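PDB 4ZO4: dephospho-CoA kinase from Campylobacter jejuni subsp. jejuni serotype O:2, which probably catalyses the last step of coenzyme A biosynthesis, the ATP-dependent phosphorylation of the 3'-hydroxyl group of dephospho-CoA. Local coordinates for residues S19-I22 with E23-S27; R189-C192 with V193-Q197; V116-P119 with L120-S124. All coordinates share one frame; numbering follows the deposited sequence.

Contact 1 of 3, residues S19-I22 with E23-S27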
ATOM      1  N   SER A  19       5.270   3.148  29.039  1.00 79.20           N
ATOM      2  CA  SER A  19       5.536   4.336  29.857  1.00 75.66           C
ATOM      3  C   SER A  19       5.833   3.957  31.301  1.00 80.08           C
ATOM      4  O   SER A  19       6.589   4.644  31.998  1.00 81.07           O
ATOM      5  CB  SER A  19       4.340   5.264  29.830  1.00 77.04           C
ATOM      6  OG  SER A  19       3.193   4.555  30.252  1.00 86.03           O
ATOM      7  N   THR A  20       5.206   2.880  31.756  1.00 76.00           N
ATOM      8  CA  THR A  20       5.489   2.336  33.068  1.00 76.10           C
ATOM      9  C   THR A  20       6.909   1.762  33.125  1.00 75.99           C
ATOM     10  O   THR A  20       7.656   2.079  34.056  1.00 84.06           O
ATOM     11  CB  THR A  20       4.469   1.255  33.445  1.00 76.50           C
ATOM     12  OG1 THR A  20       3.223   1.869  33.806  1.00 70.81           O
ATOM     13  CG2 THR A  20       4.989   0.408  34.604  1.00 77.70           C
ATOM     14  N   PHE A  21       7.293   0.942  32.143  1.00 71.21           N
ATOM     15  CA  PHE A  21       8.659   0.415  32.088  1.00 72.02           C
ATOM     16  C   PHE A  21       9.673   1.534  32.058  1.00 72.58           C
ATOM     17  O   PHE A  21      10.803   1.360  32.513  1.00 74.25           O
ATOM     18  CB  PHE A  21       8.897  -0.450  30.875  1.00 74.28           C
ATOM     19  CG  PHE A  21      10.283  -1.023  30.814  1.00 74.24           C
ATOM     20  CD1 PHE A  21      10.514  -2.338  31.155  1.00 77.22           C
ATOM     21  CD2 PHE A  21      11.353  -0.251  30.413  1.00 74.85           C
ATOM     22  CE1 PHE A  21      11.793  -2.865  31.115  1.00 75.18           C
ATOM     23  CE2 PHE A  21      12.630  -0.772  30.357  1.00 71.02           C
ATOM     24  CZ  PHE A  21      12.849  -2.082  30.703  1.00 72.34           C
ATOM     25  N   ILE A  22       9.267   2.676  31.519  1.00 76.09           N
ATOM     26  CA  ILE A  22      10.127   3.877  31.488  1.00 77.97           C
ATOM     27  C   ILE A  22      10.105   4.682  32.788  1.00 84.03           C
ATOM     28  O   ILE A  22      11.146   5.188  33.223  1.00 85.26           O
ATOM     29  CB  ILE A  22       9.761   4.769  30.285  1.00 78.41           C
ATOM     30  CG1 ILE A  22      10.200   4.063  28.980  1.00 74.11           C
ATOM     31  CG2 ILE A  22      10.369   6.166  30.416  1.00 82.22           C
ATOM     32  CD1 ILE A  22      11.702   3.936  28.799  1.00 70.87           C
ATOM     33  N   GLU A  23       8.938   4.791  33.418  1.00 89.26           N
ATOM     34  CA  GLU A  23       8.846   5.439  34.716  1.00 94.30           C
ATOM     35  C   GLU A  23       9.747   4.715  35.719  1.00 92.56           C
ATOM     36  O   GLU A  23      10.487   5.342  36.472  1.00 98.85           O
ATOM     37  CB  GLU A  23       7.404   5.454  35.214  1.00101.08           C
ATOM     38  CG  GLU A  23       7.277   5.811  36.686  1.00110.30           C
ATOM     39  CD  GLU A  23       8.074   7.060  37.045  1.00120.23           C
ATOM     40  OE1 GLU A  23       7.752   8.145  36.508  1.00128.01           O
ATOM     41  OE2 GLU A  23       9.025   6.961  37.858  1.00119.99           O
ATOM     42  N   ILE A  24       9.686   3.394  35.702  1.00 88.16           N
ATOM     43  CA  ILE A  24      10.515   2.554  36.562  1.00 86.13           C
ATOM     44  C   ILE A  24      12.010   2.605  36.175  1.00 90.77           C
ATOM     45  O   ILE A  24      12.876   2.626  37.034  1.00 88.47           O
ATOM     46  CB  ILE A  24       9.961   1.104  36.562  1.00 82.02           C
ATOM     47  CG1 ILE A  24       8.595   1.081  37.287  1.00 80.11           C
ATOM     48  CG2 ILE A  24      10.947   0.127  37.184  1.00 79.50           C
ATOM     49  CD1 ILE A  24       7.648  -0.036  36.873  1.00 76.36           C
ATOM     50  N   ALA A  25      12.323   2.644  34.883  1.00 99.25           N
ATOM     51  CA  ALA A  25      13.721   2.720  34.457  1.00 93.40           C
ATOM     52  C   ALA A  25      14.381   4.043  34.890  1.00100.27           C
ATOM     53  O   ALA A  25      15.569   4.075  35.247  1.00106.41           O
ATOM     54  CB  ALA A  25      13.805   2.548  32.961  1.00 90.20           C
ATOM     55  N   ASN A  26      13.612   5.130  34.846  1.00 99.52           N
ATOM     56  CA  ASN A  26      14.100   6.436  35.266  1.00 99.09           C
ATOM     57  C   ASN A  26      14.381   6.423  36.741  1.00100.68           C
ATOM     58  O   ASN A  26      15.479   6.784  37.185  1.00 99.89           O
ATOM     59  CB  ASN A  26      13.068   7.533  34.994  1.00101.56           C
ATOM     60  CG  ASN A  26      13.055   7.998  33.548  1.00 95.07           C
ATOM     61  OD1 ASN A  26      12.126   8.676  33.133  1.00 96.49           O
ATOM     62  ND2 ASN A  26      14.082   7.650  32.784  1.00 95.76           N
ATOM     63  N   SER A  27      13.383   6.000  37.510  1.00101.21           N
ATOM     64  CA  SER A  27      13.513   6.012  38.964  1.00 93.48           C
ATOM     65  C   SER A  27      14.752   5.206  39.337  1.00 92.53           C
ATOM     66  O   SER A  27      15.612   5.703  40.029  1.00102.24           O
ATOM     67  CB  SER A  27      12.230   5.533  39.643  1.00 84.03           C
ATOM     68  OG  SER A  27      11.915   4.201  39.300  1.00 80.78           O
TER
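Ile-24 lies alongside Thr-20 one helical turn earlier, the two side chains pointing the same way. From the base outward, Ile-24 CB sits 3.5 Å from Thr-20 O, and CG1 passes the same oxygen at a like distance because it stands anti to its own carbonyl carbon (chi1 -68°). At the tip, CD1 stays beside Thr-20 O and also meets Thr-20 CG2 at 3.5 Å, methyl against methyl. Thr-20 O also accepts the amide of Ile-24, N to O 2.9 Å and almost straight (N-H...O 173°). Both residues belong to helix 15-27, which begins within the P-loop of this nucleotide-binding fold; Ser-19 and Thr-20 are predicted to be part of the ATP site. Ser-19 OG bonds back to Cys-16 O, while Ser-19 O takes Glu-23 N at 2.7 Å. The buried side of the helix carries Phe-21, whose CE2 comes only loosely to Ala-25 CB, 4.4 Å away; its ring packs edge-to-face with Phe-115 of strand 114-117. Further round, the amide N of Asn-26 bonds to Ile-22 O, and the Asn-26 side chain crosses that of Ile-22, with OD1 4.1 Å from CG2.

Contact 2 of 3, residues R189-C192 with V193-Q197; sequences RQEC and VKVIQ
Glu-191 and Lys-194 bring opposite charges together without forming a salt bridge: Glu-191 OE2 is 4.0 Å from Lys-194 NZ. An attraction at this range is probably modest. The carboxylate meets the aliphatic part of the lysine more closely than its amino group, with Glu-191 OE2 3.7 Å from Lys-194 CD and OE1 only slightly farther from the same carbon. A bend in the glutamate at chi2 (60°) turns its carboxylate along the helix to this position, whereas the lysine is extended beyond CG, and the two chains cross at a slant.

Carbon-to-oxygen packing continues from the same group. Glu-191 OE2 also touches Val-195 CG2 at 3.7 Å, one turn on, so a single carboxylate oxygen lies against both a lysine methylene and a valine methyl. On another side of the helix, Val-193 CG2 rests on Arg-189 O at 3.4 Å, and Ile-196 lays its CG1 over Cys-192 O.

Backbone bonding follows the i to i+4 pattern. Ile-196 N to Cys-192 O is nearly straight (2.8 Å, 177°), and Val-195 N to Glu-191 O and Lys-194 N to Gln-190 O are regular. The bond from Val-193 N to Arg-189 O is weak at 3.4 Å.

Several of these side chains also serve the tertiary packing. Cys-192, Val-193 and Ile-196 face helix 15-27, whereas Glu-191 and Val-195 touch Ile-179 of strand 177-179, outermost in the sheet of this chain. These are the contacts of an amphipathic helix, here the C-terminal helix 185-200 packed beside the P-loop helix of a parallel-sheet kinase fold.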
ATOM      1  N   ARG A 189       4.850  -4.313  37.344  1.00 91.34           N
ATOM      2  CA  ARG A 189       5.921  -3.425  37.816  1.00101.03           C
ATOM      3  C   ARG A 189       7.123  -4.190  38.362  1.00 97.48           C
ATOM      4  O   ARG A 189       8.257  -3.751  38.204  1.00 99.73           O
ATOM      5  CB  ARG A 189       5.441  -2.481  38.934  1.00111.84           C
ATOM      6  CG  ARG A 189       4.144  -1.733  38.658  1.00116.75           C
ATOM      7  CD  ARG A 189       3.952  -0.522  39.568  1.00113.18           C
ATOM      8  NE  ARG A 189       2.592  -0.010  39.400  1.00116.33           N
ATOM      9  CZ  ARG A 189       2.242   1.273  39.309  1.00121.42           C
ATOM     10  NH1 ARG A 189       3.145   2.246  39.373  1.00119.45           N
ATOM     11  NH2 ARG A 189       0.962   1.585  39.135  1.00125.92           N
ATOM     12  N   GLN A 190       6.878  -5.307  39.040  1.00 92.58           N
ATOM     13  CA  GLN A 190       7.972  -6.077  39.621  1.00 93.29           C
ATOM     14  C   GLN A 190       8.852  -6.584  38.501  1.00 91.74           C
ATOM     15  O   GLN A 190      10.096  -6.482  38.575  1.00 86.37           O
ATOM     16  CB  GLN A 190       7.458  -7.266  40.452  1.00 98.08           C
ATOM     17  CG  GLN A 190       8.464  -7.779  41.485  1.00100.98           C
ATOM     18  CD  GLN A 190       8.260  -9.244  41.840  1.00106.46           C
ATOM     19  OE1 GLN A 190       7.935  -9.594  42.978  1.00110.65           O
ATOM     20  NE2 GLN A 190       8.451 -10.109  40.862  1.00107.94           N
ATOM     21  N   GLU A 191       8.189  -7.103  37.461  1.00 86.33           N
ATOM     22  CA  GLU A 191       8.875  -7.725  36.329  1.00 90.59           C
ATOM     23  C   GLU A 191       9.820  -6.739  35.659  1.00 84.49           C
ATOM     24  O   GLU A 191      10.949  -7.086  35.305  1.00 82.79           O
ATOM     25  CB  GLU A 191       7.870  -8.304  35.313  1.00 91.99           C
ATOM     26  CG  GLU A 191       8.501  -9.032  34.117  1.00 98.01           C
ATOM     27  CD  GLU A 191       9.356 -10.234  34.500  1.00106.54           C
ATOM     28  OE1 GLU A 191       8.909 -11.026  35.359  1.00118.07           O
ATOM     29  OE2 GLU A 191      10.470 -10.406  33.935  1.00105.55           O
ATOM     30  N   CYS A 192       9.368  -5.507  35.495  1.00 82.88           N
ATOM     31  CA  CYS A 192      10.235  -4.483  34.950  1.00 87.77           C
ATOM     32  C   CYS A 192      11.542  -4.445  35.726  1.00 91.53           C
ATOM     33  O   CYS A 192      12.633  -4.521  35.138  1.00 92.69           O
ATOM     34  CB  CYS A 192       9.527  -3.137  34.964  1.00 87.18           C
ATOM     35  SG  CYS A 192       8.083  -3.147  33.865  1.00 87.45           S
ATOM     36  N   VAL A 193      11.421  -4.393  37.048  1.00 96.49           N
ATOM     37  CA  VAL A 193      12.587  -4.289  37.917  1.00 96.47           C
ATOM     38  C   VAL A 193      13.500  -5.519  37.761  1.00 93.06           C
ATOM     39  O   VAL A 193      14.721  -5.378  37.676  1.00 86.28           O
ATOM     40  CB  VAL A 193      12.194  -4.055  39.392  1.00 99.37           C
ATOM     41  CG1 VAL A 193      13.441  -3.844  40.249  1.00105.33           C
ATOM     42  CG2 VAL A 193      11.280  -2.843  39.518  1.00 98.19           C
ATOM     43  N   LYS A 194      12.920  -6.713  37.687  1.00 89.28           N
ATOM     44  CA  LYS A 194      13.725  -7.922  37.453  1.00 93.86           C
ATOM     45  C   LYS A 194      14.552  -7.819  36.153  1.00 93.34           C
ATOM     46  O   LYS A 194      15.737  -8.143  36.145  1.00 95.18           O
ATOM     47  CB  LYS A 194      12.830  -9.167  37.436  1.00100.03           C
ATOM     48  CG  LYS A 194      13.532 -10.486  37.115  1.00110.34           C
ATOM     49  CD  LYS A 194      12.518 -11.597  36.831  1.00121.84           C
ATOM     50  CE  LYS A 194      13.145 -12.844  36.204  1.00132.41           C
ATOM     51  NZ  LYS A 194      12.139 -13.722  35.501  1.00132.28           N
ATOM     52  N   VAL A 195      13.939  -7.354  35.065  1.00 91.16           N
ATOM     53  CA  VAL A 195      14.644  -7.215  33.780  1.00 88.19           C
ATOM     54  C   VAL A 195      15.671  -6.089  33.844  1.00 84.58           C
ATOM     55  O   VAL A 195      16.824  -6.287  33.476  1.00 83.62           O
ATOM     56  CB  VAL A 195      13.658  -6.983  32.597  1.00 90.00           C
ATOM     57  CG1 VAL A 195      14.344  -6.328  31.404  1.00 86.38           C
ATOM     58  CG2 VAL A 195      13.021  -8.307  32.167  1.00 87.01           C
ATOM     59  N   ILE A 196      15.255  -4.915  34.304  1.00 78.96           N
ATOM     60  CA  ILE A 196      16.170  -3.793  34.408  1.00 79.79           C
ATOM     61  C   ILE A 196      17.385  -4.107  35.263  1.00 81.63           C
ATOM     62  O   ILE A 196      18.484  -3.675  34.946  1.00 83.88           O
ATOM     63  CB  ILE A 196      15.489  -2.551  34.972  1.00 82.27           C
ATOM     64  CG1 ILE A 196      14.516  -1.974  33.929  1.00 78.97           C
ATOM     65  CG2 ILE A 196      16.541  -1.505  35.333  1.00 83.71           C
ATOM     66  CD1 ILE A 196      13.479  -1.001  34.475  1.00 78.91           C
ATOM     67  N   GLN A 197      17.180  -4.839  36.350  1.00 85.89           N
ATOM     68  CA  GLN A 197      18.287  -5.392  37.121  1.00 89.52           C
ATOM     69  C   GLN A 197      19.168  -6.300  36.273  1.00 88.71           C
ATOM     70  O   GLN A 197      20.372  -6.113  36.223  1.00 91.39           O
ATOM     71  CB  GLN A 197      17.768  -6.211  38.299  1.00 96.98           C
ATOM     72  CG  GLN A 197      17.212  -5.410  39.473  1.00100.26           C
ATOM     73  CD  GLN A 197      16.925  -6.296  40.682  1.00102.42           C
ATOM     74  OE1 GLN A 197      16.108  -7.242  40.633  1.00 91.73           O
ATOM     75  NE2 GLN A 197      17.610  -5.994  41.785  1.00109.02           N
TER

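Contact 3 of 3, residues V116-P119 with L120-S124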
ATOM      1  N   VAL A 116      15.616   3.594  24.642  1.00 72.83           N
ATOM      2  CA  VAL A 116      14.934   4.403  23.633  1.00 69.80           C
ATOM      3  C   VAL A 116      13.479   3.980  23.654  1.00 67.93           C
ATOM      4  O   VAL A 116      13.100   2.907  23.152  1.00 66.51           O
ATOM      5  CB  VAL A 116      15.506   4.150  22.211  1.00 71.96           C
ATOM      6  CG1 VAL A 116      14.816   5.017  21.185  1.00 67.92           C
ATOM      7  CG2 VAL A 116      17.020   4.373  22.166  1.00 74.46           C
ATOM      8  N   GLU A 117      12.647   4.787  24.273  1.00 68.48           N
ATOM      9  CA  GLU A 117      11.226   4.510  24.207  1.00 71.96           C
ATOM     10  C   GLU A 117      10.793   4.673  22.746  1.00 67.64           C
ATOM     11  O   GLU A 117      11.178   5.653  22.100  1.00 64.71           O
ATOM     12  CB  GLU A 117      10.467   5.472  25.126  1.00 75.84           C
ATOM     13  CG  GLU A 117       8.969   5.469  24.889  1.00 82.98           C
ATOM     14  CD  GLU A 117       8.203   6.152  25.999  1.00 87.62           C
ATOM     15  OE1 GLU A 117       8.817   6.924  26.770  1.00 83.31           O
ATOM     16  OE2 GLU A 117       6.979   5.908  26.087  1.00 92.12           O
ATOM     17  N   ILE A 118      10.008   3.736  22.219  1.00 65.94           N
ATOM     18  CA  ILE A 118       9.589   3.822  20.801  1.00 64.49           C
ATOM     19  C   ILE A 118       8.241   3.144  20.523  1.00 65.14           C
ATOM     20  O   ILE A 118       8.021   2.015  20.947  1.00 74.02           O
ATOM     21  CB  ILE A 118      10.690   3.241  19.887  1.00 66.36           C
ATOM     22  CG1 ILE A 118      10.382   3.474  18.408  1.00 71.07           C
ATOM     23  CG2 ILE A 118      10.891   1.764  20.138  1.00 66.12           C
ATOM     24  CD1 ILE A 118      11.504   3.070  17.471  1.00 70.56           C
ATOM     25  N   PRO A 119       7.316   3.837  19.834  1.00 65.17           N
ATOM     26  CA  PRO A 119       6.069   3.195  19.365  1.00 63.74           C
ATOM     27  C   PRO A 119       6.303   1.995  18.481  1.00 64.05           C
ATOM     28  O   PRO A 119       7.122   2.038  17.575  1.00 69.94           O
ATOM     29  CB  PRO A 119       5.372   4.283  18.559  1.00 65.58           C
ATOM     30  CG  PRO A 119       5.978   5.587  18.993  1.00 64.84           C
ATOM     31  CD  PRO A 119       7.325   5.289  19.589  1.00 66.05           C
ATOM     32  N   LEU A 120       5.578   0.923  18.755  1.00 69.44           N
ATOM     33  CA  LEU A 120       5.868  -0.371  18.151  1.00 69.37           C
ATOM     34  C   LEU A 120       6.037  -0.279  16.648  1.00 71.77           C
ATOM     35  O   LEU A 120       6.963  -0.881  16.127  1.00 78.58           O
ATOM     36  CB  LEU A 120       4.801  -1.413  18.533  1.00 70.35           C
ATOM     37  CG  LEU A 120       4.949  -2.865  18.046  1.00 74.19           C
ATOM     38  CD1 LEU A 120       6.293  -3.464  18.427  1.00 74.41           C
ATOM     39  CD2 LEU A 120       3.825  -3.742  18.576  1.00 75.18           C
ATOM     40  N   PHE A 121       5.159   0.451  15.946  1.00 73.30           N
ATOM     41  CA  PHE A 121       5.249   0.514  14.468  1.00 70.16           C
ATOM     42  C   PHE A 121       5.865   1.818  13.954  1.00 63.88           C
ATOM     43  O   PHE A 121       5.350   2.443  13.058  1.00 67.19           O
ATOM     44  CB  PHE A 121       3.883   0.256  13.829  1.00 71.99           C
ATOM     45  CG  PHE A 121       3.310  -1.089  14.158  1.00 70.62           C
ATOM     46  CD1 PHE A 121       2.543  -1.267  15.304  1.00 69.16           C
ATOM     47  CD2 PHE A 121       3.535  -2.175  13.319  1.00 66.52           C
ATOM     48  CE1 PHE A 121       2.019  -2.500  15.614  1.00 61.75           C
ATOM     49  CE2 PHE A 121       3.019  -3.410  13.627  1.00 63.35           C
ATOM     50  CZ  PHE A 121       2.263  -3.575  14.782  1.00 65.31           C
ATOM     51  N   PHE A 122       7.004   2.199  14.508  1.00 67.02           N
ATOM     52  CA  PHE A 122       7.635   3.474  14.219  1.00 62.87           C
ATOM     53  C   PHE A 122       8.327   3.301  12.930  1.00 73.08           C
ATOM     54  O   PHE A 122       8.796   2.223  12.633  1.00 80.03           O
ATOM     55  CB  PHE A 122       8.683   3.798  15.274  1.00 66.28           C
ATOM     56  CG  PHE A 122       8.981   5.260  15.439  1.00 62.71           C
ATOM     57  CD1 PHE A 122      10.264   5.722  15.311  1.00 58.72           C
ATOM     58  CD2 PHE A 122       7.976   6.158  15.780  1.00 65.10           C
ATOM     59  CE1 PHE A 122      10.550   7.052  15.510  1.00 61.04           C
ATOM     60  CE2 PHE A 122       8.248   7.501  15.962  1.00 61.19           C
ATOM     61  CZ  PHE A 122       9.539   7.946  15.824  1.00 62.38           C
ATOM     62  N   GLU A 123       8.460   4.397  12.199  1.00 90.45           N
ATOM     63  CA  GLU A 123       8.734   4.353  10.791  1.00 91.15           C
ATOM     64  C   GLU A 123      10.184   4.570  10.386  1.00 94.77           C
ATOM     65  O   GLU A 123      10.703   3.861   9.517  1.00104.23           O
ATOM     66  CB  GLU A 123       7.873   5.409  10.099  1.00 93.64           C
ATOM     67  CG  GLU A 123       6.429   4.998   9.888  1.00 91.52           C
ATOM     68  CD  GLU A 123       5.658   5.959   8.990  1.00 89.73           C
ATOM     69  OE1 GLU A 123       6.169   7.062   8.671  1.00 90.06           O
ATOM     70  OE2 GLU A 123       4.526   5.614   8.603  1.00 81.84           O
ATOM     71  N   SER A 124      10.834   5.553  10.983  1.00 98.19           N
ATOM     72  CA  SER A 124      11.980   6.192  10.310  1.00107.58           C
ATOM     73  C   SER A 124      13.254   5.357  10.066  1.00109.83           C
ATOM     74  O   SER A 124      14.302   5.907   9.730  1.00107.41           O
ATOM     75  CB  SER A 124      12.309   7.498  11.013  1.00105.93           C
ATOM     76  OG  SER A 124      11.209   8.382  10.857  1.00118.17           O
TER
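Phe-122 folds back on Ile-118 and Pro-119, so that its ring and CB meet two different side chains. The isoleucine runs obliquely across the phenylalanine: Ile-118 CG1 lies 3.6 Å from Phe-122 CB, and CD1 reaches CD1 of the ring, also at 3.6 Å. It gets there because CG1 is anti to the backbone N (chi1 -173°) and the chain runs straight on to the end methyl. Pro-119, by contrast, lies alongside the phenylalanine and points the same way, its CG 3.8 Å from Phe-122 CD2. Each of these neighbours reaches the ring obliquely, with Ile-118 near CD1 and Pro-119 near CD2.

The backbone bends between Pro-119 and Phe-122, Pro-119 O coming within 3.3 Å of Phe-122 CB and 3.1 Å of Phe-122 N. Beyond the turn, Phe-122 packs on Ala-35 and Asp-36 of helix 35-45, and also touches Asn-80 of a second subunit. Glu-123 adds a salt bridge to Lys-85 of that subunit. Residues 118-124 carry the chain away from the C-terminal end of an inner strand of the parallel sheet, 114-117, as expected beside the active site of a P-loop kinase; Pro-119 lies against the predicted ATP-binding loop near Lys-18.

From the N terminus, contact 1 comes first, on the helix after strand 7-12, then contact 3, in the loop leaving strand 114-117, and finally contact 2, on the C-terminal helix. Each is a local turn of the chain; none closes a long loop, and they follow in series without nesting or crossing. Contacts 1 and 2, far apart in sequence, pack helix against helix: Phe-21 CZ meets Ile-196 CG1 at 3.6 Å, and Phe-21 CD1 lies 3.7 Å from Cys-192 SG. Contact 1 reaches contact 3 through Ile-22, which touches Glu-117. Contacts 2 and 3 do not meet, their nearest atoms being about 11 Å apart.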